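Local coordinates for Peptide/nickel transport system substrate-binding protein (Listeria monocytogenes serotype 1/2a, PDB 5KZT) that binds a peptide, probably as the extracellular receptor that hands it to a membrane transporter for uptake, at residues Pro317-Val322 with Ser340-Glu345; Ile301-Tyr306 with Ala490-Tyr495; Ser271-Lys276 with Phe420-Trp425; Glu334-Glu339 with Lys472-Met477. All blocks are in the same frame, centred on the assembly; numbering follows the deposited sequence.

Contact 1: Pro317-Val322 with Ser340-Glu345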
# COMPACT_ATOMS: atom_id res chain seq x y z
N PRO A 317 -3.35 19.14 1.63
CA PRO A 317 -3.99 18.73 2.87
C PRO A 317 -5.14 17.78 2.64
O PRO A 317 -5.85 17.89 1.64
CB PRO A 317 -4.51 20.04 3.46
CG PRO A 317 -3.54 21.04 2.96
CD PRO A 317 -3.29 20.62 1.54
N ALA A 318 -5.29 16.84 3.57
CA ALA A 318 -6.35 15.86 3.56
C ALA A 318 -7.21 16.09 4.78
O ALA A 318 -6.68 16.25 5.89
CB ALA A 318 -5.77 14.46 3.60
N ASN A 319 -8.52 16.13 4.58
CA ASN A 319 -9.52 16.14 5.65
C ASN A 319 -10.49 14.97 5.51
O ASN A 319 -11.64 15.01 5.99
CB ASN A 319 -10.26 17.47 5.62
CG ASN A 319 -9.33 18.65 5.81
OD1 ASN A 319 -9.14 19.45 4.90
ND2 ASN A 319 -8.74 18.75 6.97
N ASN A 320 -10.02 13.94 4.81
CA ASN A 320 -10.70 12.69 4.58
C ASN A 320 -9.65 11.58 4.51
O ASN A 320 -8.52 11.79 4.04
CB ASN A 320 -11.44 12.68 3.25
CG ASN A 320 -12.49 13.77 3.16
OD1 ASN A 320 -12.18 14.91 2.84
ND2 ASN A 320 -13.74 13.41 3.43
N LEU A 321 -10.04 10.39 4.93
CA LEU A 321 -9.25 9.19 4.71
C LEU A 321 -9.23 8.81 3.23
O LEU A 321 -8.17 8.47 2.67
CB LEU A 321 -9.82 8.03 5.53
CG LEU A 321 -9.19 6.68 5.26
CD1 LEU A 321 -7.69 6.73 5.48
CD2 LEU A 321 -9.87 5.62 6.12
N VAL A 322 -10.41 8.84 2.61
CA VAL A 322 -10.55 8.53 1.19
C VAL A 322 -10.05 9.75 0.41
O VAL A 322 -10.43 10.86 0.71
CB VAL A 322 -12.01 8.18 0.82
CG1 VAL A 322 -12.17 8.03 -0.69
CG2 VAL A 322 -12.45 6.91 1.56
N SER A 340 -18.99 13.13 1.71
CA SER A 340 -18.57 12.96 3.10
C SER A 340 -18.36 14.30 3.82
O SER A 340 -18.57 14.38 5.04
CB SER A 340 -17.27 12.17 3.17
OG SER A 340 -17.05 11.69 4.48
N GLY A 341 -17.93 15.31 3.07
CA GLY A 341 -17.48 16.57 3.64
C GLY A 341 -16.14 16.47 4.35
O GLY A 341 -15.51 15.38 4.43
N LYS A 342 -15.70 17.61 4.87
CA LYS A 342 -14.43 17.65 5.60
C LYS A 342 -14.63 17.15 7.04
O LYS A 342 -15.69 17.32 7.61
CB LYS A 342 -13.85 19.06 5.60
CG LYS A 342 -13.42 19.52 4.22
CD LYS A 342 -12.95 20.97 4.27
CE LYS A 342 -12.36 21.45 2.96
NZ LYS A 342 -13.27 21.23 1.79
N HIS A 343 -13.59 16.52 7.58
CA HIS A 343 -13.54 16.09 8.97
C HIS A 343 -12.25 16.53 9.63
O HIS A 343 -11.21 16.61 8.96
CB HIS A 343 -13.62 14.56 9.03
CG HIS A 343 -14.75 14.01 8.25
ND1 HIS A 343 -15.99 13.78 8.80
CD2 HIS A 343 -14.85 13.66 6.94
CE1 HIS A 343 -16.80 13.30 7.87
NE2 HIS A 343 -16.13 13.23 6.73
N LEU A 344 -12.31 16.81 10.93
CA LEU A 344 -11.13 17.13 11.76
C LEU A 344 -10.20 18.16 11.10
O LEU A 344 -9.01 17.91 10.86
CB LEU A 344 -10.34 15.86 12.09
CG LEU A 344 -11.13 14.72 12.77
CD1 LEU A 344 -10.27 13.45 12.81
CD2 LEU A 344 -11.61 15.09 14.16
N GLU A 345 -10.78 19.32 10.81
CA GLU A 345 -10.04 20.44 10.24
C GLU A 345 -9.15 21.11 11.28
O GLU A 345 -9.53 21.26 12.43
CB GLU A 345 -11.01 21.47 9.63
CG GLU A 345 -11.77 20.92 8.43
CD GLU A 345 -12.70 21.94 7.80
OE1 GLU A 345 -12.21 22.83 7.09
OE2 GLU A 345 -13.92 21.83 8.00

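Contact 2: Ile301-Tyr306 with Ala490-Tyr495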
# COMPACT_ATOMS: atom_id res chain seq x y z
N ILE A 301 -2.37 20.43 14.20
CA ILE A 301 -1.37 20.39 13.13
C ILE A 301 -1.84 21.21 11.93
O ILE A 301 -2.83 20.88 11.27
CB ILE A 301 -1.01 18.95 12.73
CG1 ILE A 301 -0.44 18.19 13.94
CG2 ILE A 301 0.01 18.92 11.59
CD1 ILE A 301 -0.35 16.68 13.79
N ASP A 302 -1.11 22.28 11.64
CA ASP A 302 -1.39 23.11 10.48
C ASP A 302 -1.07 22.32 9.21
O ASP A 302 0.07 22.31 8.73
CB ASP A 302 -0.57 24.41 10.53
CG ASP A 302 -0.99 25.42 9.47
OD1 ASP A 302 -1.69 25.04 8.50
OD2 ASP A 302 -0.64 26.60 9.61
N LYS A 303 -2.09 21.66 8.67
CA LYS A 303 -1.90 20.75 7.52
C LYS A 303 -1.44 21.51 6.27
O LYS A 303 -0.62 21.01 5.50
CB LYS A 303 -3.18 19.98 7.16
CG LYS A 303 -3.89 19.32 8.33
CD LYS A 303 -5.00 18.42 7.86
CE LYS A 303 -5.87 18.00 9.04
NZ LYS A 303 -6.89 16.99 8.65
N GLN A 304 -1.97 22.72 6.08
CA GLN A 304 -1.61 23.52 4.91
C GLN A 304 -0.13 23.87 4.95
O GLN A 304 0.58 23.68 3.95
CB GLN A 304 -2.47 24.79 4.82
CG GLN A 304 -2.30 25.59 3.53
CD GLN A 304 -2.79 24.79 2.34
OE1 GLN A 304 -3.96 24.43 2.29
NE2 GLN A 304 -1.89 24.50 1.39
N SER A 305 0.33 24.34 6.10
CA SER A 305 1.72 24.72 6.28
C SER A 305 2.63 23.51 6.11
O SER A 305 3.67 23.61 5.46
CB SER A 305 1.94 25.35 7.66
OG SER A 305 3.28 25.72 7.81
N TYR A 306 2.21 22.38 6.69
CA TYR A 306 2.90 21.11 6.52
C TYR A 306 3.20 20.84 5.04
O TYR A 306 4.36 20.66 4.67
CB TYR A 306 2.09 19.95 7.11
CG TYR A 306 2.80 18.63 7.00
CD1 TYR A 306 3.68 18.22 7.99
CD2 TYR A 306 2.62 17.81 5.89
CE1 TYR A 306 4.35 17.02 7.89
CE2 TYR A 306 3.30 16.61 5.78
CZ TYR A 306 4.16 16.21 6.80
OH TYR A 306 4.84 15.02 6.71
N ALA A 490 -10.31 8.24 15.33
CA ALA A 490 -9.49 7.01 15.29
C ALA A 490 -8.11 7.30 14.71
O ALA A 490 -7.10 6.72 15.15
CB ALA A 490 -10.19 5.96 14.44
N ILE A 491 -8.10 8.15 13.69
CA ILE A 491 -6.88 8.60 12.97
C ILE A 491 -7.05 10.05 12.58
O ILE A 491 -8.15 10.59 12.70
CB ILE A 491 -6.65 7.81 11.68
CG1 ILE A 491 -7.85 7.95 10.73
CG2 ILE A 491 -6.38 6.36 12.00
CD1 ILE A 491 -7.54 7.51 9.33
N GLN A 492 -5.99 10.68 12.08
CA GLN A 492 -6.07 12.04 11.55
C GLN A 492 -5.41 12.12 10.18
O GLN A 492 -4.19 12.17 10.09
CB GLN A 492 -5.44 13.07 12.51
CG GLN A 492 -5.36 14.52 12.00
CD GLN A 492 -6.69 15.13 11.57
OE1 GLN A 492 -7.50 14.48 10.90
NE2 GLN A 492 -6.93 16.40 11.94
N PRO A 493 -6.21 12.13 9.11
CA PRO A 493 -5.66 12.44 7.79
C PRO A 493 -4.85 13.75 7.80
O PRO A 493 -5.28 14.74 8.38
CB PRO A 493 -6.89 12.54 6.91
CG PRO A 493 -7.83 11.56 7.54
CD PRO A 493 -7.64 11.76 9.02
N LEU A 494 -3.68 13.72 7.16
CA LEU A 494 -2.79 14.87 7.12
C LEU A 494 -2.67 15.39 5.71
O LEU A 494 -2.90 16.58 5.49
CB LEU A 494 -1.41 14.50 7.68
CG LEU A 494 -0.98 15.33 8.89
CD1 LEU A 494 0.22 14.73 9.59
CD2 LEU A 494 -0.70 16.78 8.47
N TYR A 495 -2.31 14.52 4.76
CA TYR A 495 -2.19 14.91 3.35
C TYR A 495 -2.52 13.82 2.35
O TYR A 495 -2.44 12.63 2.65
CB TYR A 495 -0.80 15.48 3.07
CG TYR A 495 0.39 14.52 3.16
CD1 TYR A 495 1.09 14.34 4.35
CD2 TYR A 495 0.86 13.85 2.04
CE1 TYR A 495 2.19 13.50 4.43
CE2 TYR A 495 1.96 13.01 2.10
CZ TYR A 495 2.62 12.84 3.29
OH TYR A 495 3.72 11.99 3.36

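Contact 3: Ser271-Lys276 with Phe420-Trp425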
# COMPACT_ATOMS: atom_id res chain seq x y z
N SER A 271 -3.11 8.44 -2.60
CA SER A 271 -2.77 7.85 -1.32
C SER A 271 -2.98 8.90 -0.24
O SER A 271 -2.85 10.10 -0.51
CB SER A 271 -1.32 7.37 -1.35
OG SER A 271 -1.19 6.35 -2.32
N THR A 272 -3.33 8.44 0.96
CA THR A 272 -3.56 9.31 2.09
C THR A 272 -2.58 8.97 3.20
O THR A 272 -2.41 7.79 3.56
CB THR A 272 -4.99 9.11 2.62
OG1 THR A 272 -5.91 9.41 1.56
CG2 THR A 272 -5.26 10.01 3.83
N PHE A 273 -1.92 10.00 3.73
CA PHE A 273 -1.04 9.88 4.88
C PHE A 273 -1.78 10.42 6.09
O PHE A 273 -2.46 11.45 6.01
CB PHE A 273 0.28 10.61 4.65
CG PHE A 273 1.32 9.74 4.01
CD1 PHE A 273 1.24 9.44 2.65
CD2 PHE A 273 2.31 9.15 4.77
CE1 PHE A 273 2.18 8.61 2.06
CE2 PHE A 273 3.25 8.33 4.18
CZ PHE A 273 3.19 8.05 2.83
N TYR A 274 -1.70 9.68 7.19
CA TYR A 274 -2.50 9.97 8.36
C TYR A 274 -1.73 9.62 9.60
O TYR A 274 -0.83 8.78 9.57
CB TYR A 274 -3.83 9.23 8.33
CG TYR A 274 -3.73 7.74 8.06
CD1 TYR A 274 -3.76 7.26 6.75
CD2 TYR A 274 -3.62 6.81 9.10
CE1 TYR A 274 -3.68 5.91 6.47
CE2 TYR A 274 -3.54 5.45 8.83
CZ TYR A 274 -3.57 5.01 7.51
OH TYR A 274 -3.48 3.68 7.19
N ILE A 275 -2.13 10.27 10.69
CA ILE A 275 -1.63 9.95 12.01
C ILE A 275 -2.43 8.76 12.55
O ILE A 275 -3.67 8.83 12.62
CB ILE A 275 -1.79 11.13 13.00
CG1 ILE A 275 -1.17 12.42 12.45
CG2 ILE A 275 -1.22 10.77 14.37
CD1 ILE A 275 0.33 12.40 12.33
N LYS A 276 -1.74 7.71 12.98
CA LYS A 276 -2.34 6.63 13.75
C LYS A 276 -2.18 6.83 15.26
O LYS A 276 -1.08 7.11 15.75
CB LYS A 276 -1.73 5.29 13.35
CG LYS A 276 -2.08 4.86 11.94
CD LYS A 276 -1.56 3.47 11.61
CE LYS A 276 -2.39 2.39 12.25
NZ LYS A 276 -1.92 1.07 11.77
N PHE A 420 2.09 6.88 18.68
CA PHE A 420 1.45 7.40 17.49
C PHE A 420 2.48 7.49 16.37
O PHE A 420 3.68 7.50 16.64
CB PHE A 420 0.63 8.68 17.74
CG PHE A 420 1.41 9.94 18.07
CD1 PHE A 420 2.48 9.95 18.94
CD2 PHE A 420 0.99 11.16 17.55
CE1 PHE A 420 3.16 11.13 19.25
CE2 PHE A 420 1.65 12.35 17.86
CZ PHE A 420 2.74 12.34 18.71
N SER A 421 2.00 7.52 15.13
CA SER A 421 2.88 7.38 13.99
C SER A 421 2.33 8.03 12.75
O SER A 421 1.13 8.32 12.66
CB SER A 421 3.10 5.89 13.70
OG SER A 421 1.92 5.26 13.19
N MET A 422 3.22 8.27 11.80
CA MET A 422 2.87 8.77 10.48
C MET A 422 2.73 7.54 9.61
O MET A 422 3.71 6.83 9.40
CB MET A 422 3.99 9.65 9.94
CG MET A 422 3.78 10.12 8.51
SD MET A 422 2.50 11.40 8.40
CE MET A 422 3.45 12.79 8.96
N SER A 423 1.54 7.27 9.11
CA SER A 423 1.34 6.13 8.21
C SER A 423 0.66 6.55 6.95
O SER A 423 0.13 7.64 6.87
CB SER A 423 0.56 5.05 8.91
OG SER A 423 1.14 4.78 10.19
N GLY A 424 0.69 5.69 5.95
CA GLY A 424 0.01 5.98 4.71
C GLY A 424 -0.59 4.76 4.09
O GLY A 424 -0.08 3.64 4.28
N TRP A 425 -1.67 4.98 3.33
CA TRP A 425 -2.31 3.91 2.60
C TRP A 425 -2.57 4.34 1.19
O TRP A 425 -3.13 5.42 0.96
CB TRP A 425 -3.62 3.52 3.27
CG TRP A 425 -4.20 2.26 2.73
CD1 TRP A 425 -5.26 2.15 1.88
CD2 TRP A 425 -3.77 0.94 3.02
NE1 TRP A 425 -5.52 0.83 1.61
CE2 TRP A 425 -4.63 0.06 2.31
CE3 TRP A 425 -2.76 0.40 3.82
CZ2 TRP A 425 -4.49 -1.33 2.36
CZ3 TRP A 425 -2.61 -0.98 3.87
CH2 TRP A 425 -3.49 -1.83 3.15

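Contact 4: Glu334-Glu339 with Lys472-Met477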
# COMPACT_ATOMS: atom_id res chain seq x y z
N GLU A 334 -20.90 11.77 -8.17
CA GLU A 334 -20.20 12.75 -7.33
C GLU A 334 -19.13 12.09 -6.48
O GLU A 334 -19.29 10.96 -6.03
CB GLU A 334 -21.18 13.52 -6.44
CG GLU A 334 -22.14 14.42 -7.18
CD GLU A 334 -21.49 15.65 -7.80
OE1 GLU A 334 -20.28 15.90 -7.63
OE2 GLU A 334 -22.21 16.38 -8.48
N ASP A 335 -18.04 12.82 -6.27
CA ASP A 335 -16.90 12.36 -5.47
C ASP A 335 -17.31 12.01 -4.04
O ASP A 335 -17.98 12.81 -3.37
CB ASP A 335 -15.83 13.45 -5.40
CG ASP A 335 -14.47 12.93 -4.99
OD1 ASP A 335 -14.37 12.11 -4.05
OD2 ASP A 335 -13.48 13.36 -5.62
N TYR A 336 -16.88 10.83 -3.60
CA TYR A 336 -17.05 10.40 -2.19
C TYR A 336 -16.71 11.51 -1.20
O TYR A 336 -17.49 11.76 -0.28
CB TYR A 336 -16.13 9.20 -1.90
CG TYR A 336 -16.20 8.66 -0.49
CD1 TYR A 336 -15.45 9.24 0.54
CD2 TYR A 336 -17.00 7.56 -0.18
CE1 TYR A 336 -15.50 8.75 1.83
CE2 TYR A 336 -17.05 7.06 1.12
CZ TYR A 336 -16.30 7.65 2.12
OH TYR A 336 -16.34 7.17 3.42
N THR A 337 -15.57 12.18 -1.41
CA THR A 337 -15.13 13.24 -0.47
C THR A 337 -16.05 14.45 -0.39
O THR A 337 -16.19 15.04 0.68
CB THR A 337 -13.70 13.75 -0.76
OG1 THR A 337 -13.61 14.26 -2.09
CG2 THR A 337 -12.72 12.67 -0.58
N LYS A 338 -16.68 14.82 -1.51
CA LYS A 338 -17.69 15.90 -1.51
C LYS A 338 -18.94 15.50 -0.69
O LYS A 338 -19.48 16.29 0.09
CB LYS A 338 -18.03 16.29 -2.96
CG LYS A 338 -19.07 17.38 -3.15
CD LYS A 338 -19.56 17.47 -4.60
CE LYS A 338 -20.59 18.59 -4.79
NZ LYS A 338 -21.81 18.39 -3.96
N GLU A 339 -19.38 14.25 -0.85
CA GLU A 339 -20.53 13.73 -0.09
C GLU A 339 -20.22 13.55 1.39
O GLU A 339 -21.07 13.79 2.23
CB GLU A 339 -21.04 12.40 -0.68
CG GLU A 339 -21.48 12.53 -2.13
CD GLU A 339 -22.05 11.27 -2.71
OE1 GLU A 339 -21.69 10.16 -2.26
OE2 GLU A 339 -22.85 11.39 -3.63
N LYS A 472 -27.23 1.57 -1.60
CA LYS A 472 -27.23 1.48 -0.13
C LYS A 472 -25.84 1.23 0.45
O LYS A 472 -25.48 1.83 1.46
CB LYS A 472 -28.21 0.41 0.38
CG LYS A 472 -29.67 0.85 0.30
CD LYS A 472 -30.53 0.17 1.36
CE LYS A 472 -31.99 0.58 1.25
NZ LYS A 472 -32.61 0.12 -0.04
N ARG A 473 -25.06 0.35 -0.18
CA ARG A 473 -23.67 0.09 0.25
C ARG A 473 -22.86 1.37 0.19
O ARG A 473 -22.19 1.74 1.15
CB ARG A 473 -23.02 -0.99 -0.62
CG ARG A 473 -21.55 -1.25 -0.32
CD ARG A 473 -21.04 -2.53 -0.95
NE ARG A 473 -19.58 -2.63 -0.85
CZ ARG A 473 -18.70 -2.04 -1.67
NH1 ARG A 473 -19.09 -1.29 -2.70
NH2 ARG A 473 -17.39 -2.20 -1.45
N TRP A 474 -22.95 2.06 -0.95
CA TRP A 474 -22.22 3.32 -1.13
C TRP A 474 -22.60 4.33 -0.05
O TRP A 474 -21.72 4.86 0.64
CB TRP A 474 -22.47 3.90 -2.52
CG TRP A 474 -21.84 5.24 -2.69
CD1 TRP A 474 -22.41 6.46 -2.44
CD2 TRP A 474 -20.51 5.50 -3.10
NE1 TRP A 474 -21.50 7.47 -2.68
CE2 TRP A 474 -20.32 6.90 -3.09
CE3 TRP A 474 -19.45 4.68 -3.50
CZ2 TRP A 474 -19.12 7.50 -3.49
CZ3 TRP A 474 -18.24 5.27 -3.87
CH2 TRP A 474 -18.09 6.68 -3.86
N ASP A 475 -23.90 4.57 0.13
CA ASP A 475 -24.37 5.57 1.11
C ASP A 475 -23.85 5.28 2.52
O ASP A 475 -23.45 6.20 3.25
CB ASP A 475 -25.91 5.69 1.12
CG ASP A 475 -26.48 6.19 -0.21
OD1 ASP A 475 -25.71 6.70 -1.05
OD2 ASP A 475 -27.70 6.04 -0.42
N GLU A 476 -23.83 4.01 2.89
CA GLU A 476 -23.33 3.59 4.19
C GLU A 476 -21.83 3.82 4.32
O GLU A 476 -21.39 4.32 5.35
CB GLU A 476 -23.70 2.14 4.47
CG GLU A 476 -25.20 1.92 4.61
CD GLU A 476 -25.79 2.51 5.89
OE1 GLU A 476 -25.57 1.92 6.97
OE2 GLU A 476 -26.49 3.55 5.81
N MET A 477 -21.07 3.52 3.27
CA MET A 477 -19.63 3.82 3.28
C MET A 477 -19.34 5.30 3.49
O MET A 477 -18.39 5.65 4.18
CB MET A 477 -18.95 3.30 1.99
CG MET A 477 -18.80 1.78 1.96
SD MET A 477 -17.76 1.10 0.67
CE MET A 477 -18.62 1.69 -0.79

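Contact 1: Pro317-Val322 with Ser340-Glu345
Asn319 and Asn320 reach Gly341 and His343 through two hydrogen bonds, tying the loop after strand 316-317 to the turn that ends helix 336-340 in this family 5 solute-binding fold. The first joins backbones: His343 N donates to Asn319 O at 2.9 Å. The second comes from a side chain, Asn320 ND2 giving Gly341 O a bond of 2.8 Å with the donor tilted 27° from the carbonyl plane. An amide suits this place because its NH2 can donate twice, to Gly341 O and to Glu481 of helix 471-487. Gly341 leaves the helix with positive phi (72°), a conformation that costs glycine little.

A second polar group lies around the imidazole. His343 NE2 donates to Ser340 OG at 2.9 Å, close to the ring plane, and Ser340 OG is bonded in turn to Glu481. His343 ND1 is paired with Thr486, so both ring nitrogens are engaged and the ring's rotation is fixed.

Van der Waals contact fills the rest. Asn319 CB rests on Lys342 CB at 3.9 Å, while the rest of the lysine turns from the loop. Asn320 and His343 hold their flat groups nearly perpendicular, 87° apart, with ND2 of Asn320 at the ring edge, 3.7 Å from CD2 of His343.

Contact 2: Ile301-Tyr306 with Ala490-Tyr495
Lys303 sends its ammonium group to the strand backbone, where NZ donates to Pro493 O at 2.8 Å. NZ also donates to the carbonyls of Ala318 and Leu344, so three oxygens hold the buried charge. Lys303 CG lies 4.1 Å from Leu494 CD2, and the long chain, extended beyond CG, lets a residue anchored on the helix carry its charge to the strand's carbonyls. Beside it, Tyr306 lies against Tyr495: the planes are near parallel (25°) but slid apart with little overlap, and Tyr306 CE2 comes within 3.5 Å of Tyr495 CD1. Leu494 adopts two conformers, so its contacts are less certain; in one of them CD2 lies over one face of the Tyr306 ring toward its rim, and 3.8 Å from Ile301 CG2.

Further out, Gln492 NE2 bonds the same Leu344 O. Tyr306 OH is held by Ser382, whereas Tyr495 OH bonds a basic side chain of the bound peptide, which sets this pair at the binding site. Asp302 is the N-cap of the helix, accepting from Ser305 N at 3.2 Å.

Leu494 and Tyr495 together face Phe273 in a classic beta bulge of strand 491-503. Helix 303-311 thus packs on that strand, with helix 377-393 against Ile301 and Tyr306.

Contact 3: Ser271-Lys276 with Phe420-Trp425
Phe273 and Gly424 form the tightest pair, their CA atoms 4.0 Å apart. The phenyl ring folds over the neighbouring strand until Gly424 CA sits above its centre, a CH-pi contact with CA 3.9 Å from the centroid. Glycine fits because, lacking CB, it lets the ring come down on the main chain itself. Tyr274 is also close: with CG between N and the carbonyl carbon (chi1 51°), its ring has Ser423 O over one face toward the rim and Trp425 CB at its edge.

The strands are antiparallel neighbours in the mixed sheet of this lobe. Thr272, Tyr274 and Lys276 each make a hydrogen-bonded pair, facing Trp425, Ser423 and Ser421. The bonds are shortest in the middle, where Tyr274 N meets Ser423 O at 2.8 Å, and lengthen to 3.2 Å between Ser421 N and Lys276 O.

Packing is looser toward Met422, the partner of Ile275, whose own CG stands 4.1 Å from CD2 of Phe273, at the ring edge. Lys276 lays CD 3.3 Å from Ser423 OG, but its NZ goes on to a salt bridge with Asp413. The indole of Trp425 likewise turns from the partner strand; this residue packs on the bound peptide's backbone, to which Gly424 hydrogen-bonds.

Contact 4: Glu334-Glu339 with Lys472-Met477
Tyr336 lies across Trp474 in an offset edge-to-face aromatic pair, the centre of a helix-to-helix contact between the first turn of helix 336-340 and helix 471-487. Its atoms meet the partner helix in turn. CB rests on Trp474 CH2 at 3.7 Å. CG is anti to the backbone N (chi1 -180°); beyond it, CD2 lies over one face of the indole, toward the rim and 3.9 Å from Trp474 CZ2, while the two planes stand at 86°. CE2 and CZ both come to 3.6 Å from Met477 O, and CE2 also meets Met477 CB more loosely. At the tip, OH donates to Met477 O at 2.7 Å, approaching from above the carbonyl plane (43° out of it). Tyrosine suits this place because its ring is apolar enough to pack on tryptophan yet ends in a donor for a buried carbonyl.

Asp335 caps the helix that carries Tyr336, its OD1 accepting from Thr337 N at 2.9 Å. Leu436 of the short helix 433-436 also packs on Tyr336.

Glu339, one turn on, grips the indole from its edge. Asp329 OD2 lies close to Glu339 OE2, and Asp475 OD1 is 5.4 Å from Glu339 OE1; these like charges might raise the glutamate's pKa, while the indole N-H would oppose that. Trp474 thus meets two residues one turn apart on helix 336-340, giving its face to Tyr336 and its N-H to Glu339. That N-H points nearly straight: Trp474 NE1 reaches Glu339 OE1 at 2.7 Å, in the indole plane and on the syn lone pair.

Overall arrangement
Along the chain, residues 271-276 come first, and 420-425 closes contact 3, the pairing of two sheet strands. Residues 301-306 follow, opening the longer loop that contact 2 closes only at 490-495; contacts 2 and 3 therefore cross, and they share the sheet through bonds between strands 264-277 and 491-503. Contact 1 is a short loop nested inside both, touching contact 2 through Lys303 and Gln492 and contact 3 through Thr272. Contact 4 starts within that loop, at 334-339, and closes at 472-477, so it crosses contacts 1 and 3 but nests inside contact 2. It ties helix 471-487 to helix 336-340.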